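Local coordinates for protein NADH oxidoreductase (Mesorhizobium loti, PDB 3PI7) that probably binds NADPH and acts as an oxidoreductase on NAD(P)H, perhaps as a quinone reductase of the medium-chain, zinc-dehydrogenase-like type, at residues A[9-15]-A[38-44]; A[58-62]-A[118-122]; A[33-37]-A[68-72]. All blocks are in the same frame, centred on the assembly; numbering follows the deposited sequence.

Contact 1 (A[9-15]-A[38-44]); sequences SEMKALL and EQGRIAV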
loop_
_atom_site.group_PDB
_atom_site.type_symbol
_atom_site.label_atom_id
_atom_site.label_comp_id
_atom_site.label_asym_id
_atom_site.label_seq_id
_atom_site.Cartn_x
_atom_site.Cartn_y
_atom_site.Cartn_z
ATOM N N SER A 9 46.677 12.024 -11.021
ATOM C CA SER A 9 46.298 10.744 -11.588
ATOM C C SER A 9 45.967 9.756 -10.460
ATOM O O SER A 9 45.414 8.711 -10.739
ATOM C CB SER A 9 47.377 10.209 -12.518
ATOM O OG SER A 9 48.612 10.067 -11.861
ATOM N N GLU A 10 46.290 10.095 -9.200
ATOM C CA GLU A 10 46.012 9.234 -8.052
ATOM C C GLU A 10 45.264 10.026 -7.001
ATOM O O GLU A 10 45.460 11.234 -6.876
ATOM C CB GLU A 10 47.345 8.692 -7.510
ATOM C CG GLU A 10 47.247 7.632 -6.436
ATOM C CD GLU A 10 48.552 6.902 -6.206
ATOM O OE1 GLU A 10 49.153 6.428 -7.196
ATOM O OE2 GLU A 10 48.982 6.816 -5.035
HETATM N N MSE A 11 44.444 9.350 -6.216
HETATM C CA MSE A 11 43.697 10.037 -5.142
HETATM C C MSE A 11 43.431 9.126 -3.956
HETATM O O MSE A 11 43.472 7.900 -4.086
HETATM C CB MSE A 11 42.343 10.524 -5.696
HETATM C CG MSE A 11 41.437 9.346 -6.178
HETATM SE SE MSE A 11 39.722 9.957 -6.661
HETATM C CE MSE A 11 38.886 8.288 -6.862
ATOM N N LYS A 12 43.158 9.721 -2.796
ATOM C CA LYS A 12 42.735 8.940 -1.652
ATOM C C LYS A 12 41.211 8.862 -1.699
ATOM O O LYS A 12 40.558 9.772 -2.214
ATOM C CB LYS A 12 43.253 9.469 -0.304
ATOM C CG LYS A 12 42.939 10.900 0.076
ATOM C CD LYS A 12 43.562 11.210 1.442
ATOM C CE LYS A 12 43.019 12.449 2.120
ATOM N NZ LYS A 12 43.396 13.700 1.419
ATOM N N ALA A 13 40.651 7.751 -1.200
ATOM C CA ALA A 13 39.218 7.514 -1.227
ATOM C C ALA A 13 38.843 6.464 -0.214
ATOM O O ALA A 13 39.738 5.760 0.269
ATOM C CB ALA A 13 38.797 7.063 -2.628
ATOM N N LEU A 14 37.538 6.370 0.130
ATOM C CA LEU A 14 36.984 5.335 1.035
ATOM C C LEU A 14 36.311 4.334 0.137
ATOM O O LEU A 14 35.244 4.623 -0.428
ATOM C CB LEU A 14 36.010 5.941 2.065
ATOM C CG LEU A 14 36.555 7.097 2.894
ATOM C CD1 LEU A 14 35.512 7.575 3.870
ATOM C CD2 LEU A 14 37.866 6.699 3.637
ATOM N N LEU A 15 36.997 3.209 -0.094
ATOM C CA LEU A 15 36.594 2.207 -1.064
ATOM C C LEU A 15 35.709 1.133 -0.512
ATOM O O LEU A 15 35.989 0.573 0.543
ATOM C CB LEU A 15 37.827 1.546 -1.652
ATOM C CG LEU A 15 38.933 2.486 -2.078
ATOM C CD1 LEU A 15 40.166 1.694 -2.455
ATOM C CD2 LEU A 15 38.478 3.387 -3.214
ATOM N N GLU A 38 37.444 0.727 3.048
ATOM C CA GLU A 38 38.867 0.762 3.322
ATOM C C GLU A 38 39.426 2.013 2.694
ATOM O O GLU A 38 39.027 2.395 1.583
ATOM C CB GLU A 38 39.593 -0.477 2.810
ATOM C CG GLU A 38 39.478 -0.746 1.321
ATOM C CD GLU A 38 40.374 -1.860 0.814
ATOM O OE1 GLU A 38 41.472 -2.044 1.381
ATOM O OE2 GLU A 38 39.983 -2.546 -0.156
ATOM N N GLN A 39 40.316 2.672 3.423
ATOM C CA GLN A 39 40.967 3.856 2.893
ATOM C C GLN A 39 42.012 3.362 1.918
ATOM O O GLN A 39 42.774 2.446 2.232
ATOM C CB GLN A 39 41.567 4.704 4.026
ATOM C CG GLN A 39 42.159 6.019 3.491
ATOM C CD GLN A 39 42.928 6.767 4.535
ATOM O OE1 GLN A 39 42.488 6.916 5.686
ATOM N NE2 GLN A 39 44.083 7.282 4.138
ATOM N N GLY A 40 42.032 3.929 0.730
ATOM C CA GLY A 40 43.028 3.515 -0.248
ATOM C C GLY A 40 43.416 4.636 -1.171
ATOM O O GLY A 40 42.824 5.711 -1.137
ATOM N N ARG A 41 44.448 4.401 -1.957
ATOM C CA ARG A 41 44.911 5.334 -2.978
ATOM C C ARG A 41 44.620 4.638 -4.284
ATOM O O ARG A 41 45.046 3.501 -4.463
ATOM C CB ARG A 41 46.414 5.662 -2.816
ATOM C CG ARG A 41 46.734 6.549 -1.616
ATOM C CD ARG A 41 48.088 7.246 -1.738
ATOM N NE ARG A 41 48.086 8.286 -2.785
ATOM C CZ ARG A 41 47.618 9.521 -2.620
ATOM N NH1 ARG A 41 47.099 9.894 -1.455
ATOM N NH2 ARG A 41 47.637 10.382 -3.626
ATOM N N ILE A 42 43.839 5.265 -5.158
ATOM C CA ILE A 42 43.444 4.659 -6.422
ATOM C C ILE A 42 43.561 5.679 -7.540
ATOM O O ILE A 42 43.647 6.866 -7.281
ATOM C CB ILE A 42 41.988 4.082 -6.348
ATOM C CG1 ILE A 42 40.937 5.159 -6.032
ATOM C CG2 ILE A 42 41.882 2.898 -5.361
ATOM C CD1 ILE A 42 39.507 4.739 -6.528
ATOM N N ALA A 43 43.513 5.209 -8.780
ATOM C CA ALA A 43 43.546 6.087 -9.930
ATOM C C ALA A 43 42.317 6.979 -9.970
ATOM O O ALA A 43 41.207 6.569 -9.606
ATOM C CB ALA A 43 43.624 5.257 -11.210
ATOM N N VAL A 44 42.534 8.235 -10.374
ATOM C CA VAL A 44 41.450 9.175 -10.545
ATOM C C VAL A 44 40.663 8.723 -11.791
ATOM O O VAL A 44 41.256 8.480 -12.840
ATOM C CB VAL A 44 41.961 10.638 -10.646
ATOM C CG1 VAL A 44 40.839 11.600 -11.048
ATOM C CG2 VAL A 44 42.600 11.075 -9.325
#

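Contact 2 (A[58-62]-A[118-122]); sequences LASIN and GSWAE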
loop_
_atom_site.group_PDB
_atom_site.type_symbol
_atom_site.label_atom_id
_atom_site.label_comp_id
_atom_site.label_asym_id
_atom_site.label_seq_id
_atom_site.Cartn_x
_atom_site.Cartn_y
_atom_site.Cartn_z
ATOM N N LEU A 58 33.624 18.861 0.179
ATOM C CA LEU A 58 32.951 18.273 1.337
ATOM C C LEU A 58 31.973 17.236 0.852
ATOM O O LEU A 58 31.322 17.459 -0.166
ATOM C CB LEU A 58 32.195 19.354 2.156
ATOM C CG LEU A 58 32.984 20.425 2.924
ATOM C CD1 LEU A 58 32.076 21.568 3.349
ATOM C CD2 LEU A 58 33.664 19.849 4.165
ATOM N N ALA A 59 31.848 16.124 1.561
ATOM C CA ALA A 59 30.873 15.115 1.165
ATOM C C ALA A 59 29.940 14.873 2.344
ATOM O O ALA A 59 30.383 14.898 3.480
ATOM C CB ALA A 59 31.580 13.822 0.743
ATOM N N SER A 60 28.653 14.722 2.083
ATOM C CA SER A 60 27.684 14.420 3.136
ATOM C C SER A 60 27.698 12.954 3.467
ATOM O O SER A 60 28.113 12.122 2.651
ATOM C CB SER A 60 26.263 14.769 2.699
ATOM O OG SER A 60 26.002 16.145 2.543
ATOM N N ILE A 61 27.163 12.621 4.634
ATOM C CA ILE A 61 26.888 11.246 5.040
ATOM C C ILE A 61 25.399 11.192 5.326
ATOM O O ILE A 61 24.926 11.879 6.243
ATOM C CB ILE A 61 27.718 10.704 6.218
ATOM C CG1 ILE A 61 29.225 10.899 5.982
ATOM C CG2 ILE A 61 27.363 9.207 6.464
ATOM C CD1 ILE A 61 30.017 10.773 7.269
ATOM N N ASN A 62 24.660 10.427 4.530
ATOM C CA ASN A 62 23.210 10.286 4.699
ATOM C C ASN A 62 22.832 8.869 5.074
ATOM O O ASN A 62 23.584 7.957 4.739
ATOM C CB ASN A 62 22.498 10.644 3.389
ATOM C CG ASN A 62 22.625 12.096 3.025
ATOM O OD1 ASN A 62 22.233 12.986 3.783
ATOM N ND2 ASN A 62 23.249 12.360 1.894
ATOM N N GLY A 118 32.036 7.553 -6.127
ATOM C CA GLY A 118 31.405 8.284 -5.040
ATOM C C GLY A 118 32.077 9.524 -4.540
ATOM O O GLY A 118 33.253 9.769 -4.806
ATOM N N SER A 119 31.352 10.250 -3.687
ATOM C CA SER A 119 31.877 11.501 -3.157
ATOM C C SER A 119 32.898 11.331 -2.012
ATOM O O SER A 119 33.461 12.331 -1.602
ATOM C CB SER A 119 30.723 12.361 -2.662
ATOM O OG SER A 119 30.020 11.709 -1.623
ATOM N N TRP A 120 33.084 10.133 -1.449
ATOM C CA TRP A 120 34.016 9.921 -0.313
ATOM C C TRP A 120 35.407 9.621 -0.891
ATOM O O TRP A 120 35.977 8.533 -0.747
ATOM C CB TRP A 120 33.520 8.821 0.632
ATOM C CG TRP A 120 32.201 9.123 1.276
ATOM C CD1 TRP A 120 31.464 10.270 1.170
ATOM C CD2 TRP A 120 31.452 8.242 2.100
ATOM N NE1 TRP A 120 30.299 10.148 1.872
ATOM C CE2 TRP A 120 30.266 8.919 2.468
ATOM C CE3 TRP A 120 31.667 6.945 2.568
ATOM C CZ2 TRP A 120 29.305 8.342 3.293
ATOM C CZ3 TRP A 120 30.709 6.374 3.399
ATOM C CH2 TRP A 120 29.529 7.052 3.710
ATOM N N ALA A 121 35.910 10.632 -1.605
ATOM C CA ALA A 121 37.082 10.571 -2.435
ATOM C C ALA A 121 37.519 11.957 -2.769
ATOM O O ALA A 121 36.718 12.884 -2.685
ATOM C CB ALA A 121 36.719 9.836 -3.723
ATOM N N GLU A 122 38.776 12.118 -3.150
ATOM C CA GLU A 122 39.249 13.425 -3.547
ATOM C C GLU A 122 38.572 13.920 -4.821
ATOM O O GLU A 122 38.428 15.128 -4.992
ATOM C CB GLU A 122 40.763 13.399 -3.700
ATOM C CG GLU A 122 41.402 13.488 -2.326
ATOM C CD GLU A 122 42.914 13.430 -2.277
ATOM O OE1 GLU A 122 43.509 12.651 -3.052
ATOM O OE2 GLU A 122 43.487 14.044 -1.352
#

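Contact 3 (A[33-37]-A[68-72]); sequences MEPYL and FIKGQ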
loop_
_atom_site.group_PDB
_atom_site.type_symbol
_atom_site.label_atom_id
_atom_site.label_comp_id
_atom_site.label_asym_id
_atom_site.label_seq_id
_atom_site.Cartn_x
_atom_site.Cartn_y
_atom_site.Cartn_z
HETATM N N MSE A 33 33.270 1.126 10.320
HETATM C CA MSE A 33 33.435 1.353 8.890
HETATM C C MSE A 33 34.254 0.245 8.233
HETATM O O MSE A 33 34.040 -0.061 7.063
HETATM C CB MSE A 33 34.148 2.696 8.643
HETATM C CG MSE A 33 33.351 3.873 9.112
HETATM SE SE MSE A 33 32.283 4.584 7.740
HETATM C CE MSE A 33 33.499 5.850 6.916
ATOM N N GLU A 34 35.203 -0.356 8.989
ATOM C CA GLU A 34 36.159 -1.342 8.476
ATOM C C GLU A 34 35.535 -2.547 7.799
ATOM O O GLU A 34 36.168 -3.045 6.867
ATOM C CB GLU A 34 37.121 -1.810 9.567
ATOM C CG GLU A 34 38.001 -0.694 10.107
ATOM C CD GLU A 34 37.423 0.138 11.237
ATOM O OE1 GLU A 34 36.220 -0.009 11.563
ATOM O OE2 GLU A 34 38.172 0.993 11.756
ATOM N N PRO A 35 34.332 -3.044 8.155
ATOM C CA PRO A 35 33.773 -4.176 7.382
ATOM C C PRO A 35 33.349 -3.757 5.966
ATOM O O PRO A 35 33.271 -4.593 5.057
ATOM C CB PRO A 35 32.502 -4.546 8.166
ATOM C CG PRO A 35 32.604 -3.865 9.492
ATOM C CD PRO A 35 33.426 -2.650 9.262
ATOM N N TYR A 36 33.118 -2.458 5.771
ATOM C CA TYR A 36 32.465 -1.922 4.569
ATOM C C TYR A 36 33.315 -1.048 3.717
ATOM O O TYR A 36 33.032 -0.910 2.523
ATOM C CB TYR A 36 31.237 -1.095 4.990
ATOM C CG TYR A 36 30.362 -1.820 5.975
ATOM C CD1 TYR A 36 29.747 -3.018 5.634
ATOM C CD2 TYR A 36 30.217 -1.357 7.285
ATOM C CE1 TYR A 36 28.990 -3.732 6.564
ATOM C CE2 TYR A 36 29.482 -2.077 8.229
ATOM C CZ TYR A 36 28.867 -3.259 7.861
ATOM O OH TYR A 36 28.109 -3.953 8.772
ATOM N N LEU A 37 34.314 -0.383 4.322
ATOM C CA LEU A 37 35.120 0.565 3.578
ATOM C C LEU A 37 36.556 0.461 3.991
ATOM O O LEU A 37 36.846 0.144 5.151
ATOM C CB LEU A 37 34.616 1.997 3.857
ATOM C CG LEU A 37 33.220 2.371 3.350
ATOM C CD1 LEU A 37 32.814 3.720 3.871
ATOM C CD2 LEU A 37 33.178 2.390 1.834
ATOM N N PHE A 68 23.757 1.826 1.787
ATOM C CA PHE A 68 24.449 1.419 0.581
ATOM C C PHE A 68 25.749 0.673 0.862
ATOM O O PHE A 68 25.985 -0.354 0.220
ATOM C CB PHE A 68 24.695 2.636 -0.320
ATOM C CG PHE A 68 25.530 2.305 -1.525
ATOM C CD1 PHE A 68 24.995 1.584 -2.581
ATOM C CD2 PHE A 68 26.865 2.707 -1.598
ATOM C CE1 PHE A 68 25.763 1.304 -3.720
ATOM C CE2 PHE A 68 27.638 2.407 -2.724
ATOM C CZ PHE A 68 27.089 1.687 -3.766
ATOM N N ILE A 69 26.608 1.177 1.766
ATOM C CA ILE A 69 27.916 0.527 2.008
ATOM C C ILE A 69 27.714 -0.876 2.652
ATOM O O ILE A 69 28.507 -1.806 2.427
ATOM C CB ILE A 69 28.887 1.433 2.817
ATOM C CG1 ILE A 69 28.426 1.638 4.281
ATOM C CG2 ILE A 69 29.044 2.785 2.100
ATOM C CD1 ILE A 69 29.375 2.409 5.175
ATOM N N LYS A 70 26.593 -1.026 3.360
ATOM C CA LYS A 70 26.224 -2.280 4.004
ATOM C C LYS A 70 25.611 -3.261 3.017
ATOM O O LYS A 70 25.336 -4.385 3.404
ATOM C CB LYS A 70 25.249 -2.001 5.148
ATOM C CG LYS A 70 25.947 -1.366 6.354
ATOM C CD LYS A 70 24.927 -0.896 7.391
ATOM C CE LYS A 70 25.371 -1.304 8.769
ATOM N NZ LYS A 70 24.775 -2.605 9.175
ATOM N N GLY A 71 25.410 -2.843 1.761
ATOM C CA GLY A 71 24.778 -3.665 0.720
ATOM C C GLY A 71 23.276 -3.842 0.939
ATOM O O GLY A 71 22.681 -4.819 0.481
ATOM N N GLN A 72 22.674 -2.900 1.660
ATOM C CA GLN A 72 21.282 -2.887 2.097
ATOM C C GLN A 72 20.445 -1.786 1.427
ATOM O O GLN A 72 19.329 -1.489 1.871
ATOM C CB GLN A 72 21.243 -2.730 3.618
ATOM C CG GLN A 72 21.783 -3.997 4.289
ATOM C CD GLN A 72 22.052 -3.894 5.763
ATOM O OE1 GLN A 72 22.775 -4.702 6.320
ATOM N NE2 GLN A 72 21.516 -2.902 6.427
HETATM O O HOH W 1 30.993 -2.342 1.360
#

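Contact 1 (A[9-15]-A[38-44])
A two-stranded antiparallel sheet joins strand 10-15 to strand 38-43, with M11 facing I42, A13 facing G40 and L15 facing E38 in hydrogen-bonded pairs. Both M11 N to I42 O (2.8 Å) and the return bond are close to linear at the acceptor carbonyl, while S9 O receives V44 N from above its carbonyl plane and prolongs the pairing by one bond. On the face carrying M11, A13 and L15, I42 is the apolar hub: its CD1 meets CE of selenomethionine M11 at 3.6 Å, and its CG2 meets CD1 of L15 at 3.6 Å, the leucine and isoleucine side chains running antiparallel alongside one another. G40 suits its place, since a CB there would clash with L15 CD1. V44 CG2 rests on M11 CB at 3.7 Å. K12 and R41 share the other face, where K12 turns its amine to E122 and the C-terminal carboxylate of P349. R41 bends at chi3 (70°), which brings its guanidinium back to E10. There NE donates to OE2 of E10 at 2.8 Å, the oxygen lying in the guanidinium plane and using its anti lone pair, with the carboxylate turned 47° from that plane.

Contact 2 (A[58-62]-A[118-122])
W120 sends its indole to the backbone of S60, beside strand 58-60, where NE1 donates to the backbone O of S60 at 3.0 Å with an N-H...O angle of 163°. The acceptor lies practically in the ring plane, although the donor is tilted 30° from the carbonyl plane. Tryptophan suits this buried place because its large apolar ring fills the interior while its one N-H is satisfied by a main-chain oxygen. With CG anti to the carbonyl carbon (chi1 -62°) and chi2 close to zero, the five-membered edge is presented to the strand: CD1 reaches A59 CB at 3.6 Å, near the ring plane, beside the NE1 bond. The six-membered part meets I61, whose two branches both bear on CZ2, CG1 at 3.7 Å and CG2 at 3.8 Å, the isoleucine standing roughly perpendicular to the indole's long direction. A59 is small enough to fit against the turn, its CB lying 3.4 Å from S119 O and 3.5 Å from S119 OG. That hydroxyl is hydrogen-bonded to E86 O, which ties the turn to strand 86-94. An alanine in place of W120 would remove the indole and would probably leave S60 O without this donor and open a gap beside A59 and I61. The opposing strand residue I347 and L14 of strand 10-16 also touch the tryptophan side chain. At the backbone, W120 is the centre of an inverse gamma turn, with a weak bond from A121 N to S119 O. The arrangement is thus an inverse gamma turn in the loop ahead of strand 123-127, pinned by its central indole to a sheet strand of the GroES-like fold.

Contact 3 (A[33-37]-A[68-72])
Y36 and I69 face each other with CA atoms 5.8 Å apart, the first in a turn leading into strand 37-43 and the second at the C-terminal end of helix 63-69. The turn is closed by M33 O, which accepts from both Y36 N and L37 N, while the helix stops at G71, whose positive phi (72°) suits a residue without a CB. A water bridges the two backbones, donating to Y36 O at 2.7 Å and to I69 O at 2.8 Å; R77 also reaches I69 O. Beside the water, the Y36 ring is held between two side chains. K70 CG makes a CH-pi contact over one face, 3.9 Å from the ring centroid, and P35 CB lies over the opposite face. Lysine suits the place because its methylenes can lie on the ring while the bends at chi3 and chi4 take NZ past it to G27 O; the tyrosine hydroxyl bonds E31. I69 supplies the apolar side of the contact: CD1 meets L37 CD1 at 3.9 Å and Y36 CB at 4.0 Å, more loosely the selenium of selenomethionine M33. CG1 of I69 stands between the backbone N and the carbonyl carbon (chi1 69°), which aims CD1 into this group. What results is a helix C-terminus closed by a Schellman motif, docked through a water bridge and a CH-pi contact onto the turn before strand 37-43.

Contact 1 is partly buried and lies toward the periphery, a regular antiparallel pairing with an ion pair at its exposed side; contacts 2 and 3 are buried and centre on one aromatic side chain each, an indole N-H in one and a tyrosine face with a bridging water in the other. The three share neighbours. Strand 10-15 takes up segment 118-122 on its other edge, through the probable hydrogen bond from L14 N to W120 O, and by the salt bridge between K12 and E122. L37, the first residue of strand 37-43, packs against W120 CZ3 of contact 2, and strand 58-60 is followed by helix 63-69 of contact 3.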